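Local coordinates for protein RmpA (Streptococcus mutans, PDB 3BJV) that probably serves as the IIA component of an ascorbate-specific phosphotransferase system, passing phosphoryl groups along the chain that drives sugar uptake, at residues W22-A25 and V26-S29; M144-E147 and S148-S151. One frame throughout, in Å; residues are numbered along the deposited sequence.

Contact 1: W22-A25 and V26-S29; sequences WKEA and VKLS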
ATOM      1  N   TRP A  22      -6.620  -1.518  22.376  1.00 10.09           N
ATOM      2  CA  TRP A  22      -5.851  -1.592  21.175  1.00 10.12           C
ATOM      3  C   TRP A  22      -4.502  -2.303  21.328  1.00 10.35           C
ATOM      4  O   TRP A  22      -4.058  -3.006  20.381  1.00  9.80           O
ATOM      5  CB  TRP A  22      -5.720  -0.223  20.513  1.00  9.64           C
ATOM      6  CG  TRP A  22      -4.759   0.739  21.143  1.00 11.08           C
ATOM      7  CD1 TRP A  22      -5.065   1.730  22.036  1.00  9.95           C
ATOM      8  CD2 TRP A  22      -3.320   0.812  20.932  1.00 11.84           C
ATOM      9  NE1 TRP A  22      -3.917   2.398  22.404  1.00 10.74           N
ATOM     10  CE2 TRP A  22      -2.838   1.874  21.743  1.00  9.55           C
ATOM     11  CE3 TRP A  22      -2.404   0.090  20.133  1.00  8.94           C
ATOM     12  CZ2 TRP A  22      -1.478   2.260  21.763  1.00 10.19           C
ATOM     13  CZ3 TRP A  22      -1.056   0.452  20.176  1.00 10.20           C
ATOM     14  CH2 TRP A  22      -0.602   1.522  21.022  1.00  9.88           C
ATOM     15  N   LYS A  23      -3.874  -2.162  22.500  1.00  9.64           N
ATOM     16  CA  LYS A  23      -2.538  -2.746  22.733  1.00 10.45           C
ATOM     17  C   LYS A  23      -2.665  -4.257  22.830  1.00  9.73           C
ATOM     18  O   LYS A  23      -1.815  -4.966  22.326  1.00  8.82           O
ATOM     19  CB  LYS A  23      -1.883  -2.221  24.009  1.00 10.49           C
ATOM     20  CG  LYS A  23      -1.678  -0.700  24.050  1.00 13.18           C
ATOM     21  CD  LYS A  23      -0.694  -0.325  25.127  1.00 15.97           C
ATOM     22  CE  LYS A  23      -0.375   1.180  25.126  1.00 23.07           C
ATOM     23  NZ  LYS A  23      -1.169   1.881  26.200  1.00 25.56           N
ATOM     24  N   GLU A  24      -3.727  -4.718  23.483  1.00 10.02           N
ATOM     25  CA  GLU A  24      -4.053  -6.124  23.516  1.00 11.82           C
ATOM     26  C   GLU A  24      -4.397  -6.692  22.136  1.00 11.14           C
ATOM     27  O   GLU A  24      -3.940  -7.774  21.777  1.00 11.95           O
ATOM     28  CB  GLU A  24      -5.181  -6.458  24.468  1.00 11.57           C
ATOM     29  CG  GLU A  24      -5.561  -7.926  24.292  1.00 16.28           C
ATOM     30  CD  GLU A  24      -5.834  -8.629  25.593  1.00 24.21           C
ATOM     31  OE1 GLU A  24      -6.792  -8.191  26.298  1.00 23.21           O
ATOM     32  OE2 GLU A  24      -5.080  -9.618  25.887  1.00 26.19           O
ATOM     33  N   ALA A  25      -5.197  -5.970  21.377  1.00 10.93           N
ATOM     34  CA  ALA A  25      -5.589  -6.394  20.027  1.00 10.88           C
ATOM     35  C   ALA A  25      -4.307  -6.613  19.202  1.00 10.51           C
ATOM     36  O   ALA A  25      -4.126  -7.617  18.540  1.00  9.50           O
ATOM     37  CB  ALA A  25      -6.499  -5.329  19.406  1.00  9.26           C
ATOM     38  N   VAL A  26      -3.403  -5.653  19.307  1.00 11.19           N
ATOM     39  CA  VAL A  26      -2.123  -5.711  18.625  1.00 11.69           C
ATOM     40  C   VAL A  26      -1.286  -6.893  19.122  1.00 11.91           C
ATOM     41  O   VAL A  26      -0.736  -7.618  18.323  1.00 12.43           O
ATOM     42  CB  VAL A  26      -1.377  -4.349  18.718  1.00 11.10           C
ATOM     43  CG1 VAL A  26       0.071  -4.477  18.238  1.00 11.17           C
ATOM     44  CG2 VAL A  26      -2.127  -3.339  17.899  1.00 11.05           C
ATOM     45  N   LYS A  27      -1.201  -7.098  20.428  1.00 12.51           N
ATOM     46  CA  LYS A  27      -0.497  -8.275  20.951  1.00 13.16           C
ATOM     47  C   LYS A  27      -1.014  -9.607  20.317  1.00 12.65           C
ATOM     48  O   LYS A  27      -0.239 -10.480  19.911  1.00 12.94           O
ATOM     49  CB  LYS A  27      -0.665  -8.331  22.478  1.00 13.07           C
ATOM     50  CG  LYS A  27       0.087  -9.517  23.129  1.00 14.62           C
ATOM     51  CD  LYS A  27      -0.490  -9.781  24.515  1.00 18.67           C
ATOM     52  CE  LYS A  27      -1.376 -10.994  24.511  1.00 20.59           C
ATOM     53  NZ  LYS A  27      -2.160 -11.073  25.741  1.00 22.68           N
ATOM     54  N   LEU A  28      -2.327  -9.753  20.297  1.00 11.11           N
ATOM     55  CA  LEU A  28      -2.959 -10.936  19.766  1.00 10.85           C
ATOM     56  C   LEU A  28      -2.597 -11.197  18.324  1.00 10.37           C
ATOM     57  O   LEU A  28      -2.550 -12.354  17.918  1.00 10.56           O
ATOM     58  CB  LEU A  28      -4.468 -10.816  19.866  1.00  9.81           C
ATOM     59  CG  LEU A  28      -5.040 -10.814  21.274  1.00 11.70           C
ATOM     60  CD1 LEU A  28      -6.504 -10.532  21.139  1.00 11.26           C
ATOM     61  CD2 LEU A  28      -4.786 -12.140  22.084  1.00  9.08           C
ATOM     62  N   SER A  29      -2.360 -10.144  17.539  1.00  9.70           N
ATOM     63  CA  SER A  29      -2.149 -10.360  16.113  1.00  9.64           C
ATOM     64  C   SER A  29      -0.697 -10.752  15.774  1.00  9.72           C
ATOM     65  O   SER A  29      -0.396 -11.315  14.737  1.00  9.23           O
ATOM     66  CB  SER A  29      -2.691  -9.169  15.273  1.00  8.91           C
ATOM     67  OG  SER A  29      -1.908  -7.991  15.406  1.00  9.07           O
TER
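Trp22 O receives the amide of Val26, N to O 2.9 Å, one of the i to i+4 bonds in the first turns of helix 22-36 of this three-layer alpha/beta sandwich. Lys27 N repeats the pattern on Lys23 O at 2.9 Å, and Leu28 N on Glu24 O at 3.0 Å. Ser29 N reaches Ala25 O only weakly, its N-H bent to 132°; it also meets Val26 O at 3.1 Å, where Ser29 OG joins it from the same face of the carbonyl plane at 3.2 Å. Val26 CG2 lies at the edge of the Trp22 indole, near its plane, 4.1 Å from CE3. Both side chains point toward helix 42-54 and Phe91, whereas Ala25 and Ser29 rest on strand 96-104. Between the backbone N and the carbonyl carbon (chi1 76°), Trp22 CG carries the ring beneath Lys23, whose CG sits over the centre of one face. Leu28 crosses Glu24 at a slant, CD1 4.2 Å from Glu24 CG. Glu24 and Lys27 run side by side, bent at chi2 and chi3 respectively. The resulting salt bridge joins Lys27 NZ to the anti side of Glu24 OE2 at 3.3 Å, 15° out of the carboxylate plane.

Contact 2: M144-E147 and S148-S151; sequences MVEE and SKSS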
ATOM      1  N   MET A 144     -12.414 -17.570   1.617  1.00 11.28           N
ATOM      2  CA  MET A 144     -12.340 -16.146   1.243  1.00 12.08           C
ATOM      3  C   MET A 144     -11.058 -15.695   0.543  1.00 11.80           C
ATOM      4  O   MET A 144     -11.110 -14.925  -0.406  1.00 10.58           O
ATOM      5  CB  MET A 144     -12.575 -15.250   2.447  1.00 11.92           C
ATOM      6  CG  MET A 144     -14.025 -15.264   2.895  1.00 12.47           C
ATOM      7  SD  MET A 144     -14.328 -14.178   4.306  1.00 15.30           S
ATOM      8  CE  MET A 144     -14.048 -12.533   3.634  1.00 16.41           C
ATOM      9  N   VAL A 145      -9.905 -16.181   0.998  1.00 12.18           N
ATOM     10  CA  VAL A 145      -8.653 -15.846   0.349  1.00 12.80           C
ATOM     11  C   VAL A 145      -8.654 -16.344  -1.091  1.00 14.97           C
ATOM     12  O   VAL A 145      -8.252 -15.606  -1.986  1.00 14.07           O
ATOM     13  CB  VAL A 145      -7.424 -16.369   1.118  1.00 13.27           C
ATOM     14  CG1 VAL A 145      -6.169 -16.295   0.253  1.00 11.40           C
ATOM     15  CG2 VAL A 145      -7.240 -15.601   2.448  1.00 10.80           C
ATOM     16  N   GLU A 146      -9.139 -17.574  -1.319  1.00 16.47           N
ATOM     17  CA  GLU A 146      -9.286 -18.090  -2.684  1.00 19.00           C
ATOM     18  C   GLU A 146     -10.104 -17.148  -3.588  1.00 18.29           C
ATOM     19  O   GLU A 146      -9.719 -16.834  -4.704  1.00 17.45           O
ATOM     20  CB  GLU A 146      -9.952 -19.480  -2.661  1.00 20.37           C
ATOM     21  CG  GLU A 146      -9.110 -20.525  -1.988  1.00 26.32           C
ATOM     22  CD  GLU A 146      -7.815 -20.657  -2.717  1.00 36.82           C
ATOM     23  OE1 GLU A 146      -7.882 -20.659  -3.987  1.00 39.80           O
ATOM     24  OE2 GLU A 146      -6.743 -20.708  -2.040  1.00 40.64           O
ATOM     25  N   GLU A 147     -11.253 -16.733  -3.083  1.00 18.18           N
ATOM     26  CA  GLU A 147     -12.167 -15.887  -3.809  1.00 18.99           C
ATOM     27  C   GLU A 147     -11.565 -14.498  -4.153  1.00 17.88           C
ATOM     28  O   GLU A 147     -12.033 -13.834  -5.065  1.00 19.28           O
ATOM     29  CB  GLU A 147     -13.418 -15.772  -2.943  1.00 18.30           C
ATOM     30  CG  GLU A 147     -14.541 -14.884  -3.442  1.00 21.62           C
ATOM     31  CD  GLU A 147     -15.596 -14.584  -2.350  1.00 22.71           C
ATOM     32  OE1 GLU A 147     -16.350 -13.598  -2.569  1.00 27.79           O
ATOM     33  OE2 GLU A 147     -15.670 -15.315  -1.300  1.00 21.68           O
ATOM     34  N   SER A 148     -10.542 -14.063  -3.427  1.00 16.67           N
ATOM     35  CA  SER A 148      -9.900 -12.768  -3.639  1.00 15.75           C
ATOM     36  C   SER A 148      -8.980 -12.808  -4.841  1.00 16.90           C
ATOM     37  O   SER A 148      -8.576 -11.782  -5.361  1.00 16.09           O
ATOM     38  CB  SER A 148      -9.089 -12.361  -2.407  1.00 15.41           C
ATOM     39  OG  SER A 148      -7.890 -13.141  -2.254  1.00 13.24           O
ATOM     40  N   LYS A 149      -8.672 -14.014  -5.308  1.00 19.08           N
ATOM     41  CA  LYS A 149      -7.602 -14.214  -6.291  1.00 21.20           C
ATOM     42  C   LYS A 149      -7.919 -13.685  -7.713  1.00 21.84           C
ATOM     43  O   LYS A 149      -7.019 -13.544  -8.547  1.00 20.97           O
ATOM     44  CB  LYS A 149      -7.089 -15.670  -6.265  1.00 21.18           C
ATOM     45  CG  LYS A 149      -6.300 -16.034  -4.945  1.00 23.92           C
ATOM     46  CD  LYS A 149      -5.140 -17.026  -5.208  1.00 28.32           C
ATOM     47  CE  LYS A 149      -5.307 -18.450  -4.574  1.00 32.78           C
ATOM     48  NZ  LYS A 149      -4.570 -18.663  -3.216  1.00 31.72           N
ATOM     49  N   SER A 150      -9.184 -13.334  -7.958  1.00 22.70           N
ATOM     50  CA  SER A 150      -9.562 -12.755  -9.241  1.00 24.22           C
ATOM     51  C   SER A 150      -9.528 -11.200  -9.238  1.00 24.52           C
ATOM     52  O   SER A 150      -9.943 -10.535 -10.208  1.00 25.66           O
ATOM     53  CB  SER A 150     -10.942 -13.266  -9.640  1.00 24.67           C
ATOM     54  OG  SER A 150     -11.928 -12.537  -8.930  1.00 25.83           O
ATOM     55  N   SER A 151      -9.049 -10.629  -8.138  1.00 24.06           N
ATOM     56  CA  SER A 151      -8.771  -9.207  -8.025  1.00 23.51           C
ATOM     57  C   SER A 151      -7.758  -8.790  -9.106  1.00 23.65           C
ATOM     58  O   SER A 151      -6.837  -9.535  -9.390  1.00 23.95           O
ATOM     59  CB  SER A 151      -8.189  -8.951  -6.628  1.00 23.16           C
ATOM     60  OG  SER A 151      -7.874  -7.587  -6.385  1.00 22.64           O
TER
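In the C-terminal turn of helix 138-147, i to i+3 bonds take over from i to i+4, and a serine side chain shares a carbonyl. Val145 O is the acceptor around which this happens: it takes both Ser148 N, at 3.1 Å, and Ser148 OG, modelled at 2.5 Å. That second separation is shorter than expected and probably reflects coordinate error, so the distance is doubtful. The two donors approach differently. As modelled, the hydroxyl lies in the carbonyl plane, on a lone pair, while the amide stands well above that plane, 66° out of it. Ser148 OG gets there because chi1 of 72° folds it back over its own backbone, between N and the carbonyl carbon. The i to i+4 partner, Met144 O, is reached by Ser148 N only through a weak bond. One residue on, Lys149 N turns to Glu146 O at 3.1 Å, again from above the carbonyl plane, so that the i to i+3 spacing is repeated.

The side chains of the same two residues close the turn from outside. Glu146 bends at chi2 and Lys149 bends repeatedly, and they come to lie side by side, with Lys149 NZ 3.2 Å from Glu146 OE2 in a salt bridge that meets the carboxylate from above its plane. The aliphatic part of the lysine shares in this, CE standing 3.4 Å from Glu146 OE1. Glu147 turns elsewhere, to a salt bridge with Arg131, while Met144 and Ser148 pack against helix 108-123. Such tightening into i to i+3 bonds is typical of the C-terminal end of an alpha-helix.

How the contacts relate
From the N terminus, the chain runs through helix 3-10 and strand 13-17 before reaching contact 1 at the start of helix 22-36; contact 2 follows much later, where helix 138-147 gives way to the final loop. Each is a local turn of continuous chain, so neither closes a long loop, and the two lie in series without nesting or crossing. Their centres are 26 Å apart, on opposite sides of the centre of the chain, and their nearest atoms about 15 Å apart. Side chains of contact 1 touch strand 96-104 and helix 42-54; those of contact 2 touch helices 108-123 and 128-133. Together they illustrate one principle at two stages, helix beginning and helix ending.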